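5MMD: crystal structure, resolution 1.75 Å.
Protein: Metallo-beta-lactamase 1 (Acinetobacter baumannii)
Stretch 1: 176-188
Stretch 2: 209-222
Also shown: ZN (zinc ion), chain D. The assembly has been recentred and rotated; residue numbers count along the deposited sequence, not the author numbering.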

ATOM      1  N   LYS A 176      11.944  -8.720  -6.909  1.00 19.30           N
ATOM      2  CA  LYS A 176      11.943  -9.945  -7.686  1.00 21.94           C
ATOM      3  C   LYS A 176      11.737  -9.537  -9.138  1.00 22.71           C
ATOM      4  O   LYS A 176      10.608  -9.573  -9.649  1.00 21.98           O
ATOM      5  CB  LYS A 176      10.837 -10.891  -7.210  1.00 21.12           C
ATOM      6  CG  LYS A 176      10.837 -11.133  -5.715  1.00 21.08           C
ATOM      7  CD  LYS A 176      12.134 -11.739  -5.205  0.83 22.76           C
ATOM      8  CE  LYS A 176      12.281 -13.175  -5.648  1.00 23.65           C
ATOM      9  NZ  LYS A 176      13.513 -13.811  -5.141  1.00 26.91           N
ATOM     10  N   ILE A 177      12.819  -9.121  -9.793  1.00 23.35           N
ATOM     11  CA  ILE A 177      12.707  -8.484 -11.106  1.00 23.94           C
ATOM     12  C   ILE A 177      12.183  -9.471 -12.118  1.00 25.11           C
ATOM     13  O   ILE A 177      11.380  -9.127 -12.978  1.00 25.70           O
ATOM     14  CB  ILE A 177      14.064  -7.915 -11.638  1.00 25.73           C
ATOM     15  CG1 ILE A 177      14.513  -6.710 -10.817  1.00 25.16           C
ATOM     16  CG2 ILE A 177      13.907  -7.479 -13.097  1.00 26.17           C
ATOM     17  CD1 ILE A 177      13.491  -5.606 -10.725  1.00 23.47           C
ATOM     18  N   ASP A 178      12.610 -10.715 -11.996  1.00 26.27           N
ATOM     19  CA  ASP A 178      12.218 -11.722 -12.955  1.00 26.78           C
ATOM     20  C   ASP A 178      10.767 -12.189 -12.767  1.00 25.69           C
ATOM     21  O   ASP A 178      10.123 -12.635 -13.714  1.00 26.54           O
ATOM     22  CB  ASP A 178      13.189 -12.882 -12.864  1.00 29.00           C
ATOM     23  CG  ASP A 178      14.593 -12.499 -13.325  1.00 30.23           C
ATOM     24  OD1 ASP A 178      14.750 -11.509 -14.095  1.00 30.35           O
ATOM     25  OD2 ASP A 178      15.545 -13.174 -12.898  1.00 32.17           O
ATOM     26  N   GLN A 179      10.236 -12.051 -11.560  1.00 24.08           N
ATOM     27  CA  GLN A 179       8.835 -12.392 -11.310  1.00 23.48           C
ATOM     28  C   GLN A 179       7.855 -11.233 -11.583  1.00 22.15           C
ATOM     29  O   GLN A 179       6.659 -11.468 -11.817  1.00 20.89           O
ATOM     30  CB  GLN A 179       8.668 -12.860  -9.872  1.00 23.14           C
ATOM     31  CG  GLN A 179       9.500 -14.119  -9.499  1.00 24.32           C
ATOM     32  CD  GLN A 179       9.310 -14.484  -8.028  1.00 25.05           C
ATOM     33  OE1 GLN A 179       8.410 -13.949  -7.360  1.00 24.78           O
ATOM     34  NE2 GLN A 179      10.168 -15.363  -7.507  1.00 26.85           N
ATOM     35  N   TRP A 180       8.363 -10.001 -11.563  1.00 20.46           N
ATOM     36  CA  TRP A 180       7.513  -8.806 -11.628  1.00 19.67           C
ATOM     37  C   TRP A 180       6.635  -8.738 -12.890  1.00 19.53           C
ATOM     38  O   TRP A 180       5.459  -8.410 -12.808  1.00 18.48           O
ATOM     39  CB  TRP A 180       8.369  -7.545 -11.531  1.00 18.68           C
ATOM     40  CG  TRP A 180       7.634  -6.359 -10.959  1.00 18.38           C
ATOM     41  CD1 TRP A 180       6.281  -6.093 -11.041  1.00 17.60           C
ATOM     42  CD2 TRP A 180       8.204  -5.280 -10.221  1.00 17.52           C
ATOM     43  NE1 TRP A 180       5.989  -4.929 -10.402  1.00 16.09           N
ATOM     44  CE2 TRP A 180       7.144  -4.399  -9.886  1.00 16.41           C
ATOM     45  CE3 TRP A 180       9.507  -4.961  -9.819  1.00 17.80           C
ATOM     46  CZ2 TRP A 180       7.358  -3.212  -9.185  1.00 15.51           C
ATOM     47  CZ3 TRP A 180       9.715  -3.814  -9.099  1.00 17.13           C
ATOM     48  CH2 TRP A 180       8.647  -2.935  -8.792  1.00 16.26           C
ATOM     49  N   PRO A 181       7.191  -9.056 -14.061  1.00 20.77           N
ATOM     50  CA  PRO A 181       6.289  -9.020 -15.216  1.00 21.88           C
ATOM     51  C   PRO A 181       5.090  -9.978 -15.095  1.00 22.60           C
ATOM     52  O   PRO A 181       3.963  -9.525 -15.325  1.00 22.02           O
ATOM     53  CB  PRO A 181       7.191  -9.419 -16.386  1.00 24.22           C
ATOM     54  CG  PRO A 181       8.603  -9.142 -15.916  1.00 24.26           C
ATOM     55  CD  PRO A 181       8.567  -9.441 -14.436  1.00 22.76           C
ATOM     56  N   GLN A 182       5.287 -11.247 -14.720  1.00 22.50           N
ATOM     57  CA  GLN A 182       4.118 -12.122 -14.630  1.00 22.87           C
ATOM     58  C   GLN A 182       3.193 -11.622 -13.524  1.00 21.36           C
ATOM     59  O   GLN A 182       1.977 -11.695 -13.653  1.00 21.75           O
ATOM     60  CB  GLN A 182       4.481 -13.585 -14.390  1.00 24.60           C
ATOM     61  CG  GLN A 182       3.240 -14.527 -14.491  1.00 25.89           C
ATOM     62  OE1 GLN A 182       2.961 -14.476 -16.902  0.71 26.17           O
ATOM     63  NE2 GLN A 182       1.148 -13.956 -15.675  1.00 25.37           N
ATOM     64  N   SER A 183       3.740 -11.086 -12.442  1.00 19.37           N
ATOM     65  CA  SER A 183       2.855 -10.595 -11.400  1.00 18.99           C
ATOM     66  C   SER A 183       2.024  -9.421 -11.869  1.00 18.06           C
ATOM     67  O   SER A 183       0.878  -9.273 -11.469  1.00 17.35           O
ATOM     68  CB  SER A 183       3.648 -10.191 -10.166  1.00 17.69           C
ATOM     69  OG  SER A 183       4.427 -11.299  -9.770  1.00 19.87           O
ATOM     70  N   ALA A 184       2.637  -8.563 -12.672  1.00 17.36           N
ATOM     71  CA  ALA A 184       1.963  -7.399 -13.249  1.00 17.71           C
ATOM     72  C   ALA A 184       0.861  -7.857 -14.205  1.00 18.90           C
ATOM     73  O   ALA A 184      -0.261  -7.307 -14.221  1.00 18.53           O
ATOM     74  CB  ALA A 184       2.976  -6.535 -13.967  1.00 17.33           C
ATOM     75  N   ARG A 185       1.197  -8.862 -15.010  1.00 20.35           N
ATOM     76  CA  ARG A 185       0.245  -9.484 -15.903  1.00 22.23           C
ATOM     77  C   ARG A 185      -0.913 -10.070 -15.119  1.00 21.64           C
ATOM     78  O   ARG A 185      -2.052  -9.945 -15.548  1.00 22.37           O
ATOM     79  CB  ARG A 185       0.902 -10.581 -16.731  1.00 25.17           C
ATOM     80  CG  ARG A 185       1.902 -10.098 -17.763  0.52 25.76           C
ATOM     81  CD  ARG A 185       2.770 -11.256 -18.239  1.00 28.09           C
ATOM     82  NE  ARG A 185       3.926 -10.811 -19.015  1.00 28.83           N
ATOM     83  CZ  ARG A 185       5.010 -11.557 -19.216  1.00 29.76           C
ATOM     84  NH1 ARG A 185       5.088 -12.777 -18.688  0.50 29.92           N
ATOM     85  NH2 ARG A 185       6.022 -11.081 -19.937  1.00 30.30           N
ATOM     86  N   ASN A 186      -0.635 -10.702 -13.977  1.00 19.96           N
ATOM     87  CA  ASN A 186      -1.717 -11.271 -13.153  1.00 19.84           C
ATOM     88  C   ASN A 186      -2.710 -10.179 -12.761  1.00 19.46           C
ATOM     89  O   ASN A 186      -3.915 -10.366 -12.828  1.00 20.34           O
ATOM     90  CB  ASN A 186      -1.165 -11.945 -11.882  1.00 18.53           C
ATOM     91  CG  ASN A 186      -0.444 -13.243 -12.175  1.00 20.48           C
ATOM     92  OD1 ASN A 186      -0.764 -13.941 -13.149  1.00 21.96           O
ATOM     93  ND2 ASN A 186       0.527 -13.594 -11.318  1.00 20.09           N
ATOM     94  N   THR A 187      -2.177  -9.032 -12.369  1.00 18.92           N
ATOM     95  CA  THR A 187      -2.969  -7.922 -11.858  1.00 19.38           C
ATOM     96  C   THR A 187      -3.811  -7.265 -12.973  1.00 20.59           C
ATOM     97  O   THR A 187      -4.991  -6.918 -12.767  1.00 21.39           O
ATOM     98  CB  THR A 187      -2.045  -6.886 -11.199  1.00 18.68           C
ATOM     99  OG1 THR A 187      -1.254  -7.532 -10.177  1.00 18.68           O
ATOM    100  CG2 THR A 187      -2.842  -5.746 -10.597  1.00 18.81           C
ATOM    101  N   ILE A 188      -3.221  -7.140 -14.154  1.00 20.75           N
ATOM    102  CA  ILE A 188      -3.954  -6.676 -15.327  1.00 22.24           C
ATOM    103  C   ILE A 188      -5.135  -7.604 -15.673  1.00 24.16           C
ATOM    104  O   ILE A 188      -6.219  -7.123 -16.034  1.00 25.41           O
ATOM    105  CB  ILE A 188      -3.016  -6.565 -16.546  1.00 22.83           C
ATOM    106  CG1 ILE A 188      -2.048  -5.387 -16.357  1.00 21.49           C
ATOM    107  CG2 ILE A 188      -3.830  -6.458 -17.817  1.00 24.96           C
ATOM    108  CD1 ILE A 188      -0.816  -5.466 -17.228  1.00 22.88           C
ATOM    109  N   LEU A 209      -1.650   2.690 -15.247  1.00 19.30           N
ATOM    110  CA  LEU A 209      -0.561   2.442 -14.329  1.00 18.10           C
ATOM    111  C   LEU A 209      -0.184   0.967 -14.299  1.00 17.42           C
ATOM    112  O   LEU A 209       1.003   0.637 -14.139  1.00 16.67           O
ATOM    113  CB  LEU A 209      -0.902   2.914 -12.925  1.00 17.09           C
ATOM    114  CG  LEU A 209      -0.538   4.374 -12.639  1.00 16.80           C
ATOM    115  CD1 LEU A 209      -1.291   5.347 -13.475  1.00 20.00           C
ATOM    116  CD2 LEU A 209      -0.781   4.644 -11.147  1.00 16.33           C
ATOM    117  N   LEU A 210      -1.172   0.092 -14.470  1.00 17.40           N
ATOM    118  CA  LEU A 210      -0.918  -1.337 -14.505  1.00 18.25           C
ATOM    119  C   LEU A 210      -0.107  -1.741 -15.746  1.00 18.18           C
ATOM    120  O   LEU A 210       0.868  -2.519 -15.625  1.00 17.93           O
ATOM    121  CB  LEU A 210      -2.234  -2.115 -14.446  1.00 19.44           C
ATOM    122  CG  LEU A 210      -3.131  -1.845 -13.226  1.00 18.77           C
ATOM    123  CD1 LEU A 210      -4.283  -2.829 -13.189  1.00 20.88           C
ATOM    124  CD2 LEU A 210      -2.320  -1.893 -11.921  1.00 17.40           C
ATOM    125  N   LYS A 211      -0.492  -1.201 -16.906  1.00 18.71           N
ATOM    126  CA  LYS A 211       0.201  -1.470 -18.168  1.00 19.74           C
ATOM    127  C   LYS A 211       1.626  -0.902 -18.124  1.00 17.50           C
ATOM    128  O   LYS A 211       2.584  -1.568 -18.507  1.00 17.54           O
ATOM    129  CB  LYS A 211      -0.550  -0.888 -19.367  1.00 21.65           C
ATOM    130  CG  LYS A 211      -1.938  -1.480 -19.615  0.74 23.01           C
ATOM    131  CD  LYS A 211      -2.584  -1.056 -20.951  0.68 25.97           C
ATOM    132  NZ  LYS A 211      -0.697  -0.380 -22.596  0.50 27.58           N
ATOM    133  N   HIS A 212       1.736   0.331 -17.647  1.00 17.27           N
ATOM    134  CA  HIS A 212       3.010   1.018 -17.488  1.00 17.76           C
ATOM    135  C   HIS A 212       3.975   0.180 -16.616  1.00 16.40           C
ATOM    136  O   HIS A 212       5.134  -0.019 -16.953  1.00 16.73           O
ATOM    137  CB  HIS A 212       2.749   2.414 -16.889  1.00 17.57           C
ATOM    138  CG  HIS A 212       3.992   3.208 -16.599  1.00 17.06           C
ATOM    139  ND1 HIS A 212       4.870   3.630 -17.573  1.00 19.21           N
ATOM    140  CD2 HIS A 212       4.507   3.644 -15.426  1.00 15.36           C
ATOM    141  CE1 HIS A 212       5.855   4.304 -17.017  1.00 18.22           C
ATOM    142  NE2 HIS A 212       5.664   4.312 -15.709  1.00 16.14           N
ATOM    143  N   THR A 213       3.493  -0.308 -15.480  1.00 14.78           N
ATOM    144  CA  THR A 213       4.339  -1.083 -14.586  1.00 15.12           C
ATOM    145  C   THR A 213       4.788  -2.430 -15.214  1.00 16.20           C
ATOM    146  O   THR A 213       5.965  -2.809 -15.101  1.00 15.75           O
ATOM    147  CB  THR A 213       3.632  -1.355 -13.260  1.00 14.18           C
ATOM    148  OG1 THR A 213       3.351  -0.103 -12.604  1.00 14.44           O
ATOM    149  CG2 THR A 213       4.519  -2.203 -12.357  1.00 12.76           C
ATOM    150  N   LYS A 214       3.888  -3.097 -15.929  1.00 17.19           N
ATOM    151  CA  LYS A 214       4.266  -4.304 -16.647  1.00 18.55           C
ATOM    152  C   LYS A 214       5.421  -4.034 -17.617  1.00 18.92           C
ATOM    153  O   LYS A 214       6.357  -4.830 -17.668  1.00 18.38           O
ATOM    154  CB  LYS A 214       3.102  -4.908 -17.434  1.00 21.04           C
ATOM    155  CG  LYS A 214       3.508  -6.211 -18.161  1.00 22.83           C
ATOM    156  CD  LYS A 214       2.381  -6.837 -19.004  1.00 26.12           C
ATOM    157  CE  LYS A 214       2.091  -6.084 -20.309  1.00 28.52           C
ATOM    158  NZ  LYS A 214       3.201  -6.161 -21.340  1.00 30.15           N
ATOM    159  N   VAL A 215       5.316  -2.960 -18.413  1.00 18.57           N
ATOM    160  CA  VAL A 215       6.362  -2.593 -19.383  1.00 19.55           C
ATOM    161  C   VAL A 215       7.685  -2.334 -18.687  1.00 17.91           C
ATOM    162  O   VAL A 215       8.733  -2.852 -19.125  1.00 19.33           O
ATOM    163  CB  VAL A 215       5.959  -1.346 -20.213  1.00 19.48           C
ATOM    164  CG1 VAL A 215       7.160  -0.752 -20.939  1.00 20.88           C
ATOM    165  CG2 VAL A 215       4.861  -1.722 -21.164  1.00 21.89           C
ATOM    166  N   LEU A 216       7.650  -1.576 -17.596  1.00 16.62           N
ATOM    167  CA  LEU A 216       8.865  -1.268 -16.843  1.00 17.44           C
ATOM    168  C   LEU A 216       9.499  -2.553 -16.295  1.00 17.96           C
ATOM    169  O   LEU A 216      10.733  -2.697 -16.243  1.00 18.50           O
ATOM    170  CB  LEU A 216       8.566  -0.301 -15.702  1.00 15.99           C
ATOM    171  CG  LEU A 216       8.063   1.104 -16.064  1.00 16.59           C
ATOM    172  CD1 LEU A 216       7.980   1.985 -14.837  1.00 15.92           C
ATOM    173  CD2 LEU A 216       8.922   1.717 -17.114  1.00 18.90           C
ATOM    174  N   ALA A 217       8.659  -3.488 -15.892  1.00 17.99           N
ATOM    175  CA  ALA A 217       9.155  -4.729 -15.291  1.00 18.46           C
ATOM    176  C   ALA A 217       9.785  -5.593 -16.368  1.00 20.14           C
ATOM    177  O   ALA A 217      10.878  -6.132 -16.175  1.00 20.75           O
ATOM    178  CB  ALA A 217       8.045  -5.464 -14.584  1.00 18.20           C
ATOM    179  N   GLU A 218       9.116  -5.667 -17.521  1.00 20.20           N
ATOM    180  CA  GLU A 218       9.615  -6.424 -18.658  1.00 21.72           C
ATOM    181  C   GLU A 218      10.952  -5.863 -19.133  1.00 23.16           C
ATOM    182  O   GLU A 218      11.898  -6.625 -19.399  1.00 24.55           O
ATOM    183  CB  GLU A 218       8.568  -6.439 -19.791  1.00 23.15           C
ATOM    184  CG  GLU A 218       7.456  -7.490 -19.496  1.00 23.42           C
ATOM    185  CD  GLU A 218       6.371  -7.619 -20.565  1.00 26.32           C
ATOM    186  OE1 GLU A 218       6.403  -6.908 -21.589  1.00 28.28           O
ATOM    187  OE2 GLU A 218       5.478  -8.472 -20.379  1.00 27.01           O
ATOM    188  N   LYS A 219      11.046  -4.539 -19.194  1.00 22.54           N
ATOM    189  CA  LYS A 219      12.262  -3.854 -19.636  1.00 23.32           C
ATOM    190  C   LYS A 219      13.437  -4.147 -18.690  1.00 22.92           C
ATOM    191  O   LYS A 219      14.512  -4.491 -19.142  1.00 23.62           O
ATOM    192  CB  LYS A 219      12.020  -2.344 -19.746  1.00 22.37           C
ATOM    193  CG  LYS A 219      11.527  -1.922 -21.150  1.00 24.08           C
ATOM    194  CD  LYS A 219      11.256  -0.438 -21.281  0.35 24.44           C
ATOM    195  CE  LYS A 219      10.977  -0.077 -22.733  1.00 27.27           C
ATOM    196  N   ALA A 220      13.206  -4.023 -17.389  1.00 21.93           N
ATOM    197  CA  ALA A 220      14.232  -4.323 -16.398  1.00 23.28           C
ATOM    198  C   ALA A 220      14.637  -5.795 -16.479  1.00 24.97           C
ATOM    199  O   ALA A 220      15.818  -6.115 -16.530  1.00 26.25           O
ATOM    200  CB  ALA A 220      13.748  -3.968 -15.010  1.00 21.87           C
ATOM    201  N   SER A 221      13.666  -6.697 -16.526  1.00 24.89           N
ATOM    202  CA  SER A 221      13.988  -8.119 -16.583  1.00 26.33           C
ATOM    203  C   SER A 221      14.804  -8.466 -17.819  1.00 28.54           C
ATOM    204  O   SER A 221      15.813  -9.182 -17.727  1.00 29.88           O
ATOM    205  CB  SER A 221      12.717  -8.970 -16.558  1.00 26.52           C
ATOM    206  OG  SER A 221      13.056 -10.342 -16.459  1.00 27.49           O
ATOM    207  N   ASN A 222      14.391  -7.967 -18.975  1.00 29.67           N
ATOM    208  CA  ASN A 222      15.150  -8.204 -20.199  1.00 32.38           C
ATOM    209  C   ASN A 222      16.557  -7.635 -20.125  1.00 34.17           C
ATOM    210  O   ASN A 222      17.513  -8.341 -20.433  1.00 36.03           O
ATOM    211  CB  ASN A 222      14.428  -7.625 -21.412  1.00 33.53           C
ATOM    212  CG  ASN A 222      13.099  -8.326 -21.683  1.00 33.31           C
ATOM    213  OD1 ASN A 222      12.979  -9.548 -21.533  0.61 33.52           O
ATOM    214  ND2 ASN A 222      12.091  -7.550 -22.081  1.00 33.40           N
TER
HETATM  215 ZN    ZN D 402       4.588   3.768 -19.604  1.00 36.20          ZN
HETATM  216  O   HOH W   1       3.204   2.162 -21.000  1.00 34.74           O

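How do the two helices meet? They run nearly antiparallel, at 164° between their directions, and their axes approach to 8.3 Å. The backbones come close where small side chains face across: CA of Ala-184 lies 5.1 Å from CA of Lys-214, and CA of Pro-181 5.2 Å from CA of Ala-217, and both alanines point toward the other stretch. The CB of Ala-217 is 3.7 Å from both CB of Trp-180 and N of Pro-181.

What does Ile-188, with the largest covered area, rest against? Its CB points sideways, but chi1 m and chi2 t bring the end of the chain nearer the opposing helix. CG1 of Ile-188 packs 3.8 Å from CB of Leu-210, and its CD1 lies 3.8 Å from the backbone O of Leu-210, a van der Waals contact. Leu-210 points toward the first helix and also reaches Thr-187, CD2 of Leu-210 lying 4.1 Å from CG2 of Thr-187.

How does a lysine pack against the first helix? Lys-214 fits as a knob among Pro-181, Ala-184, Arg-185 and Ile-188, presenting its aliphatic portion: CB lies 3.8 Å from CB of Ala-184, and CD lies 3.5 Å from CG of Arg-185 and 3.9 Å from CD1 of Ile-188. The charged end continues to Glu-218, one turn on, where NZ of Lys-214 forms a salt bridge at 3.3 Å to OE1 of Glu-218, its hydrogen bond weak.

Where do polar groups tie the two stretches together? Arg-185 NH2 donates to Glu-218 OE2 at 2.7 Å, a salt bridge at the guanidinium edge; Arg-185 NE adds a weak bond to the same Glu-218 OE2 at 3.1 Å. Glu-218 thus meets a positive charge from each stretch. Farther along, just before the first helix, Asp-178 OD1 accepts a hydrogen bond from Ser-221 OG at 3.1 Å. Asp-178 starts away from the contact at CB, yet its carboxylate comes back within reach.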